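Local coordinates for uracil-DNA glycosylase (Nitratifractor salsuginis, PDB 5X3G), which is a member of the uracil-DNA glycosylase family, compact single-domain alpha/beta proteins built around a four-stranded parallel beta sheet flanked by helices, at residues P80-E85 against L171-K176; T203-G208 against V226-P231. All coordinates share one frame; numbering follows the deposited sequence.

Contact 1 (P80-E85 against L171-K176); sequences PYPRPE and LLFTSK
Pro82 lies over one face of the Phe173 ring, its CA 3.8 Å from the ring centroid and 19° off the normal in a CH-pi contact displaced toward the rim. On the opposite face sits the backbone N of Ser175, from the ring's own segment, so the phenyl group is held between a proline and a peptide. Pro82 CB adds a further apolar touch, 3.6 Å from Phe173 CZ, while the carbonyl oxygens of Pro80 and Tyr81 approach the ring obliquely. CG of Phe173 is anti to the backbone N (chi1 172°), on the side of residues 80-82, and Phe173 CB remains near the other proline, 3.9 Å from Pro80 CB. Pro80 and Tyr81 end the GQDPY sequence, a family signature that begins at the last residue of strand 73-77, and residues 171-176 lie in the loop leaving the neighbouring strand 164-168. No hydrogen bond joins the two segments. Instead the Pro80 ring meets main chain through CG and CD, with CG 3.5 Å from Leu171 O and CD 3.7 Å from Leu172 O. Near the surface, Lys176 bends at chi2 (-89°) and crosses Pro82 at about a right angle, its NZ 3.4 Å from Pro82 CB. The like-charged Arg83 NH1 is 5.7 Å from Lys176 NZ, a spacing at which any repulsion is probably slight; Arg83 NH2 forms a salt bridge with Asp94. Tyr81 turns away and gives its hydroxyl to Phe92 O, whereas Leu172 faces helix 40-48.

Contact 2 (T203-G208 against V226-P231); sequences TLILFG and VALEHP
Val226 bonds through both its N-H and its C=O to strand 203-207, clasping Leu204 and Leu206 on either side of its parallel bridge partner Ile205. Leu204 O accepts Val226 N at 2.9 Å, nearly along the C=O axis, and Leu206 N donates to Val226 O at the same 2.9 Å. One step on, Leu228 N reaches Leu206 O almost straight (170° at the hydrogen), although the donor is tilted 26° from the carbonyl plane; the same oxygen also receives a CA-H contact from Ala227 CA at 3.4 Å. The series closes with a short bond of 2.6 Å from Gly208 N to Leu228 O, made where the chain turns out of the strand with a positive phi at Gly208. Acceptors directed elsewhere have their own partners: Ala227 O takes Lys241 NZ, and Phe207 O has a weak bond to His210 ND1. Ile205 pairs instead with Ile74 of strand 73-77. Beyond the strand, His230 ND1 is satisfied by Tyr232 N, Glu229 OE1 by Asn239 ND2 and Pro231 O by Asn118 ND2.

Side chains of Ile205, Phe207, Val226 and Leu228 share one face of the sheet, where helix 240-246 packs. The Phe207 ring is held between Pro231 CD, 3.6 Å from its centroid, and Ile205 CG2 on the opposite face, while Leu228 CB lies in plane at its edge. Leu228 CD1 comes to 3.5 Å from Phe207 CE1. The edge of Phe207 also points to the face of His230, a T-shaped pair with planes at 62°. Leu206 and Ala227 look the other way, toward helix 210-214. Strand 203-207, that short helix and strand 225-228 form a beta-alpha-beta unit at the sheet's edge, and His230-Pro231 open a loop that probably corresponds to the His-Pro loop of uracil-DNA glycosylases.

From the N terminus, the chain passes through helices 11-20, 28-35 and 40-48 before it lays down strand 73-77 and enters the loop of contact 1. It then runs through the small hairpin 101-106, several helices and strand 164-168 before residues 171-176 return to close that long excursion. Helix 179-196 leads on to contact 2, which closes a much shorter loop around helix 210-214. The two closures follow one another in series, neither nested nor crossed. In the sheet order 164-168, 73-77, 203-207, 225-228, contact 1 joins the loops leaving the first two strands and contact 2 pairs the last two. Strands 73-77 and 203-207 bond to each other, linking contacts whose centres are about 22 Å apart.

Contact 1 (P80-E85 against L171-K176)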
ATOM      1  N   PRO A  80      -0.019   7.552  -5.617  1.00 22.06           N
ATOM      2  CA  PRO A  80       1.117   6.844  -6.221  1.00 25.98           C
ATOM      3  C   PRO A  80       2.408   7.652  -6.172  1.00 36.15           C
ATOM      4  O   PRO A  80       2.397   8.884  -6.109  1.00 34.53           O
ATOM      5  CB  PRO A  80       0.661   6.611  -7.663  1.00 24.85           C
ATOM      6  CG  PRO A  80      -0.809   6.530  -7.566  1.00 24.58           C
ATOM      7  CD  PRO A  80      -1.209   7.494  -6.490  1.00 28.45           C
ATOM      8  N   TYR A  81       3.527   6.934  -6.199  1.00 39.18           N
ATOM      9  CA  TYR A  81       4.829   7.576  -6.211  1.00 30.37           C
ATOM     10  C   TYR A  81       4.980   8.427  -7.473  1.00 25.51           C
ATOM     11  O   TYR A  81       4.503   8.049  -8.546  1.00 31.60           O
ATOM     12  CB  TYR A  81       5.937   6.528  -6.146  1.00 33.16           C
ATOM     13  CG  TYR A  81       6.117   5.884  -4.786  1.00 30.22           C
ATOM     14  CD1 TYR A  81       6.515   6.634  -3.687  1.00 27.81           C
ATOM     15  CD2 TYR A  81       5.906   4.521  -4.605  1.00 25.66           C
ATOM     16  CE1 TYR A  81       6.690   6.049  -2.445  1.00 36.80           C
ATOM     17  CE2 TYR A  81       6.078   3.928  -3.365  1.00 29.14           C
ATOM     18  CZ  TYR A  81       6.471   4.695  -2.290  1.00 26.16           C
ATOM     19  OH  TYR A  81       6.643   4.113  -1.055  1.00 37.28           O
ATOM     20  N   PRO A  82       5.655   9.582  -7.376  1.00 33.56           N
ATOM     21  CA  PRO A  82       5.712  10.514  -8.516  1.00 32.16           C
ATOM     22  C   PRO A  82       6.537  10.014  -9.695  1.00 42.99           C
ATOM     23  O   PRO A  82       6.900  10.797 -10.579  1.00 43.94           O
ATOM     24  CB  PRO A  82       6.346  11.773  -7.904  1.00 38.25           C
ATOM     25  CG  PRO A  82       6.214  11.605  -6.408  1.00 40.46           C
ATOM     26  CD  PRO A  82       6.300  10.135  -6.174  1.00 30.92           C
ATOM     27  N   ARG A  83       6.822   8.720  -9.731  1.00 38.31           N
ATOM     28  CA  ARG A  83       7.761   8.163 -10.693  1.00 42.64           C
ATOM     29  C   ARG A  83       7.081   7.057 -11.489  1.00 33.18           C
ATOM     30  O   ARG A  83       6.440   6.178 -10.899  1.00 38.62           O
ATOM     31  CB  ARG A  83       8.992   7.650  -9.949  1.00 42.39           C
ATOM     32  CG  ARG A  83       9.785   8.769  -9.289  1.00 43.82           C
ATOM     33  CD  ARG A  83      10.978   8.245  -8.520  1.00 43.87           C
ATOM     34  NE  ARG A  83      10.530   7.390  -7.426  1.00 45.11           N
ATOM     35  CZ  ARG A  83      10.121   7.842  -6.244  1.00 40.78           C
ATOM     36  NH1 ARG A  83      10.104   9.146  -5.997  1.00 49.23           N
ATOM     37  NH2 ARG A  83       9.722   6.991  -5.309  1.00 49.82           N
ATOM     38  N   PRO A  84       7.176   7.076 -12.822  1.00 38.67           N
ATOM     39  CA  PRO A  84       6.500   6.036 -13.617  1.00 38.09           C
ATOM     40  C   PRO A  84       6.922   4.621 -13.259  1.00 34.19           C
ATOM     41  O   PRO A  84       6.066   3.736 -13.152  1.00 40.10           O
ATOM     42  CB  PRO A  84       6.882   6.399 -15.059  1.00 42.31           C
ATOM     43  CG  PRO A  84       7.228   7.848 -15.012  1.00 21.61           C
ATOM     44  CD  PRO A  84       7.841   8.083 -13.668  1.00 43.67           C
ATOM     45  N   GLU A  85       8.217   4.384 -13.058  1.00 40.27           N
ATOM     46  CA  GLU A  85       8.680   3.049 -12.709  1.00 42.19           C
ATOM     47  C   GLU A  85       8.430   2.704 -11.243  1.00 41.74           C
ATOM     48  O   GLU A  85       8.508   1.526 -10.878  1.00 40.10           O
ATOM     49  CB  GLU A  85      10.170   2.903 -13.037  1.00 47.63           C
ATOM     50  CG  GLU A  85      11.109   3.750 -12.187  1.00 46.78           C
ATOM     51  CD  GLU A  85      11.207   5.203 -12.629  1.00 50.45           C
ATOM     52  OE1 GLU A  85      10.462   5.610 -13.545  1.00 41.57           O
ATOM     53  OE2 GLU A  85      12.042   5.939 -12.058  1.00 58.26           O
ATOM     54  N   LEU A 171      -5.816   6.719  -6.304  1.00 26.69           N
ATOM     55  CA  LEU A 171      -5.213   5.601  -7.018  1.00 27.66           C
ATOM     56  C   LEU A 171      -4.391   6.021  -8.230  1.00 24.75           C
ATOM     57  O   LEU A 171      -3.801   5.155  -8.885  1.00 22.92           O
ATOM     58  CB  LEU A 171      -6.294   4.608  -7.459  1.00 21.99           C
ATOM     59  CG  LEU A 171      -7.166   3.999  -6.360  1.00 23.67           C
ATOM     60  CD1 LEU A 171      -8.028   2.881  -6.932  1.00 22.17           C
ATOM     61  CD2 LEU A 171      -6.322   3.496  -5.196  1.00 25.36           C
ATOM     62  N   LEU A 172      -4.330   7.313  -8.552  1.00 25.07           N
ATOM     63  CA  LEU A 172      -3.558   7.750  -9.706  1.00 27.18           C
ATOM     64  C   LEU A 172      -2.851   9.059  -9.391  1.00 24.81           C
ATOM     65  O   LEU A 172      -3.243   9.804  -8.490  1.00 31.60           O
ATOM     66  CB  LEU A 172      -4.442   7.884 -10.959  1.00 23.67           C
ATOM     67  CG  LEU A 172      -5.618   8.868 -10.998  1.00 32.63           C
ATOM     68  CD1 LEU A 172      -5.167  10.310 -11.216  1.00 31.58           C
ATOM     69  CD2 LEU A 172      -6.608   8.444 -12.073  1.00 28.56           C
ATOM     70  N   PHE A 173      -1.805   9.331 -10.170  1.00 29.41           N
ATOM     71  CA  PHE A 173      -0.954  10.503 -10.014  1.00 29.19           C
ATOM     72  C   PHE A 173      -0.746  11.131 -11.383  1.00 28.21           C
ATOM     73  O   PHE A 173      -0.475  10.418 -12.354  1.00 30.37           O
ATOM     74  CB  PHE A 173       0.394  10.112  -9.390  1.00 32.97           C
ATOM     75  CG  PHE A 173       1.417  11.221  -9.369  1.00 32.27           C
ATOM     76  CD1 PHE A 173       1.562  12.020  -8.249  1.00 30.51           C
ATOM     77  CD2 PHE A 173       2.257  11.440 -10.452  1.00 37.74           C
ATOM     78  CE1 PHE A 173       2.504  13.027  -8.213  1.00 31.09           C
ATOM     79  CE2 PHE A 173       3.201  12.449 -10.426  1.00 33.91           C
ATOM     80  CZ  PHE A 173       3.325  13.241  -9.302  1.00 31.77           C
ATOM     81  N   THR A 174      -0.863  12.456 -11.461  1.00 30.46           N
ATOM     82  CA  THR A 174      -0.570  13.191 -12.687  1.00 35.60           C
ATOM     83  C   THR A 174       0.636  14.106 -12.518  1.00 36.86           C
ATOM     84  O   THR A 174       1.599  14.018 -13.285  1.00 43.38           O
ATOM     85  CB  THR A 174      -1.797  13.999 -13.137  1.00 34.50           C
ATOM     86  OG1 THR A 174      -2.222  14.868 -12.080  1.00 39.54           O
ATOM     87  CG2 THR A 174      -2.939  13.071 -13.511  1.00 27.69           C
ATOM     88  N   SER A 175       0.605  14.991 -11.525  1.00 36.66           N
ATOM     89  CA  SER A 175       1.753  15.816 -11.186  1.00 40.72           C
ATOM     90  C   SER A 175       1.702  16.114  -9.697  1.00 38.49           C
ATOM     91  O   SER A 175       0.664  15.957  -9.050  1.00 40.27           O
ATOM     92  CB  SER A 175       1.785  17.117 -11.998  1.00 40.25           C
ATOM     93  OG  SER A 175       0.678  17.941 -11.683  1.00 41.73           O
ATOM     94  N   LYS A 176       2.849  16.539  -9.158  1.00 47.48           N
ATOM     95  CA  LYS A 176       2.917  16.935  -7.755  1.00 39.47           C
ATOM     96  C   LYS A 176       1.861  17.975  -7.421  1.00 45.35           C
ATOM     97  O   LYS A 176       1.323  17.990  -6.308  1.00 40.77           O
ATOM     98  CB  LYS A 176       4.300  17.509  -7.437  1.00 41.76           C
ATOM     99  CG  LYS A 176       5.454  16.837  -8.154  1.00 49.83           C
ATOM    100  CD  LYS A 176       5.998  15.671  -7.358  1.00 48.55           C
ATOM    101  CE  LYS A 176       7.385  15.295  -7.842  1.00 49.23           C
ATOM    102  NZ  LYS A 176       8.089  14.437  -6.855  1.00 45.60           N
TER

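Contact 2 (T203-G208 against V226-P231)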
ATOM      1  N   THR A 203      -8.561  -3.773  10.277  1.00 26.19           N
ATOM      2  CA  THR A 203      -7.933  -2.718  11.062  1.00 27.29           C
ATOM      3  C   THR A 203      -7.167  -1.765  10.152  1.00 21.76           C
ATOM      4  O   THR A 203      -6.369  -2.197   9.316  1.00 21.92           O
ATOM      5  CB  THR A 203      -6.999  -3.322  12.110  1.00 26.68           C
ATOM      6  OG1 THR A 203      -7.773  -4.033  13.083  1.00 27.51           O
ATOM      7  CG2 THR A 203      -6.207  -2.233  12.806  1.00 30.34           C
ATOM      8  N   LEU A 204      -7.414  -0.467  10.318  1.00 28.45           N
ATOM      9  CA  LEU A 204      -6.705   0.544   9.547  1.00 28.80           C
ATOM     10  C   LEU A 204      -5.327   0.788  10.151  1.00 30.78           C
ATOM     11  O   LEU A 204      -5.208   1.080  11.343  1.00 26.77           O
ATOM     12  CB  LEU A 204      -7.500   1.851   9.514  1.00 27.79           C
ATOM     13  CG  LEU A 204      -8.975   1.799   9.116  1.00 30.97           C
ATOM     14  CD1 LEU A 204      -9.553   3.212   9.061  1.00 24.76           C
ATOM     15  CD2 LEU A 204      -9.174   1.071   7.791  1.00 22.96           C
ATOM     16  N   ILE A 205      -4.288   0.665   9.329  1.00 24.93           N
ATOM     17  CA  ILE A 205      -2.926   0.992   9.734  1.00 25.57           C
ATOM     18  C   ILE A 205      -2.613   2.385   9.209  1.00 28.85           C
ATOM     19  O   ILE A 205      -2.567   2.605   7.992  1.00 20.49           O
ATOM     20  CB  ILE A 205      -1.916  -0.041   9.215  1.00 20.94           C
ATOM     21  CG1 ILE A 205      -2.249  -1.428   9.762  1.00 18.90           C
ATOM     22  CG2 ILE A 205      -0.494   0.374   9.582  1.00 17.69           C
ATOM     23  CD1 ILE A 205      -1.496  -2.537   9.072  1.00 20.74           C
ATOM     24  N   LEU A 206      -2.397   3.325  10.123  1.00 21.88           N
ATOM     25  CA  LEU A 206      -2.340   4.745   9.788  1.00 22.48           C
ATOM     26  C   LEU A 206      -0.947   5.279  10.110  1.00 29.30           C
ATOM     27  O   LEU A 206      -0.628   5.546  11.272  1.00 28.66           O
ATOM     28  CB  LEU A 206      -3.427   5.505  10.539  1.00 31.29           C
ATOM     29  CG  LEU A 206      -4.832   4.927  10.343  1.00 29.31           C
ATOM     30  CD1 LEU A 206      -5.803   5.487  11.373  1.00 37.56           C
ATOM     31  CD2 LEU A 206      -5.331   5.187   8.924  1.00 32.49           C
ATOM     32  N   PHE A 207      -0.126   5.441   9.075  1.00 26.92           N
ATOM     33  CA  PHE A 207       1.226   5.969   9.225  1.00 22.29           C
ATOM     34  C   PHE A 207       1.172   7.489   9.319  1.00 32.20           C
ATOM     35  O   PHE A 207       0.793   8.162   8.355  1.00 24.46           O
ATOM     36  CB  PHE A 207       2.104   5.541   8.052  1.00 23.65           C
ATOM     37  CG  PHE A 207       2.628   4.140   8.160  1.00 27.47           C
ATOM     38  CD1 PHE A 207       2.839   3.555   9.396  1.00 25.72           C
ATOM     39  CD2 PHE A 207       2.918   3.409   7.019  1.00 26.38           C
ATOM     40  CE1 PHE A 207       3.326   2.265   9.492  1.00 32.76           C
ATOM     41  CE2 PHE A 207       3.406   2.120   7.109  1.00 24.57           C
ATOM     42  CZ  PHE A 207       3.611   1.546   8.347  1.00 27.56           C
ATOM     43  N   GLY A 208       1.554   8.027  10.476  1.00 31.31           N
ATOM     44  CA  GLY A 208       1.739   9.466  10.606  1.00 30.67           C
ATOM     45  C   GLY A 208       0.490  10.264  10.278  1.00 25.24           C
ATOM     46  O   GLY A 208      -0.603  10.003  10.797  1.00 34.62           O
ATOM     47  N   VAL A 226      -5.005   1.608  14.173  1.00 25.31           N
ATOM     48  CA  VAL A 226      -3.682   1.583  14.790  1.00 25.59           C
ATOM     49  C   VAL A 226      -2.879   2.704  14.143  1.00 34.88           C
ATOM     50  O   VAL A 226      -2.616   2.665  12.934  1.00 35.50           O
ATOM     51  CB  VAL A 226      -2.977   0.230  14.613  1.00 38.62           C
ATOM     52  CG1 VAL A 226      -1.613   0.245  15.288  1.00 27.14           C
ATOM     53  CG2 VAL A 226      -3.836  -0.889  15.170  1.00 30.65           C
ATOM     54  N   ALA A 227      -2.501   3.703  14.936  1.00 32.92           N
ATOM     55  CA  ALA A 227      -1.779   4.870  14.445  1.00 27.44           C
ATOM     56  C   ALA A 227      -0.308   4.758  14.820  1.00 32.56           C
ATOM     57  O   ALA A 227       0.023   4.500  15.983  1.00 30.42           O
ATOM     58  CB  ALA A 227      -2.379   6.159  15.008  1.00 27.59           C
ATOM     59  N   LEU A 228       0.570   4.958  13.838  1.00 28.32           N
ATOM     60  CA  LEU A 228       2.002   4.778  14.023  1.00 32.92           C
ATOM     61  C   LEU A 228       2.771   5.985  13.512  1.00 31.58           C
ATOM     62  O   LEU A 228       2.298   6.750  12.668  1.00 27.69           O
ATOM     63  CB  LEU A 228       2.524   3.535  13.292  1.00 31.68           C
ATOM     64  CG  LEU A 228       2.111   2.145  13.763  1.00 34.35           C
ATOM     65  CD1 LEU A 228       1.900   1.260  12.557  1.00 42.18           C
ATOM     66  CD2 LEU A 228       3.168   1.559  14.672  1.00 33.76           C
ATOM     67  N   GLU A 229       3.982   6.130  14.042  1.00 27.89           N
ATOM     68  CA  GLU A 229       4.978   7.003  13.440  1.00 31.17           C
ATOM     69  C   GLU A 229       5.231   6.585  11.996  1.00 32.48           C
ATOM     70  O   GLU A 229       5.255   5.393  11.673  1.00 28.54           O
ATOM     71  CB  GLU A 229       6.268   6.935  14.260  1.00 37.38           C
ATOM     72  CG  GLU A 229       7.478   7.598  13.646  1.00 37.88           C
ATOM     73  CD  GLU A 229       8.708   7.440  14.516  1.00 33.64           C
ATOM     74  OE1 GLU A 229       8.774   6.451  15.279  1.00 37.43           O
ATOM     75  OE2 GLU A 229       9.605   8.304  14.441  1.00 41.98           O
ATOM     76  N   HIS A 230       5.405   7.569  11.118  1.00 26.73           N
ATOM     77  CA  HIS A 230       5.632   7.259   9.715  1.00 25.98           C
ATOM     78  C   HIS A 230       7.024   6.657   9.530  1.00 30.81           C
ATOM     79  O   HIS A 230       7.997   7.148  10.113  1.00 29.56           O
ATOM     80  CB  HIS A 230       5.480   8.511   8.851  1.00 25.06           C
ATOM     81  CG  HIS A 230       5.337   8.220   7.390  1.00 32.12           C
ATOM     82  ND1 HIS A 230       6.408   7.886   6.588  1.00 34.92           N
ATOM     83  CD2 HIS A 230       4.247   8.199   6.587  1.00 34.59           C
ATOM     84  CE1 HIS A 230       5.984   7.678   5.353  1.00 35.15           C
ATOM     85  NE2 HIS A 230       4.676   7.862   5.326  1.00 31.08           N
ATOM     86  N   PRO A 231       7.154   5.596   8.726  1.00 28.97           N
ATOM     87  CA  PRO A 231       8.465   4.941   8.568  1.00 24.00           C
ATOM     88  C   PRO A 231       9.524   5.818   7.919  1.00 26.42           C
ATOM     89  O   PRO A 231      10.701   5.432   7.916  1.00 31.73           O
ATOM     90  CB  PRO A 231       8.147   3.717   7.697  1.00 25.58           C
ATOM     91  CG  PRO A 231       6.876   4.080   6.984  1.00 29.30           C
ATOM     92  CD  PRO A 231       6.099   4.916   7.954  1.00 22.98           C
TER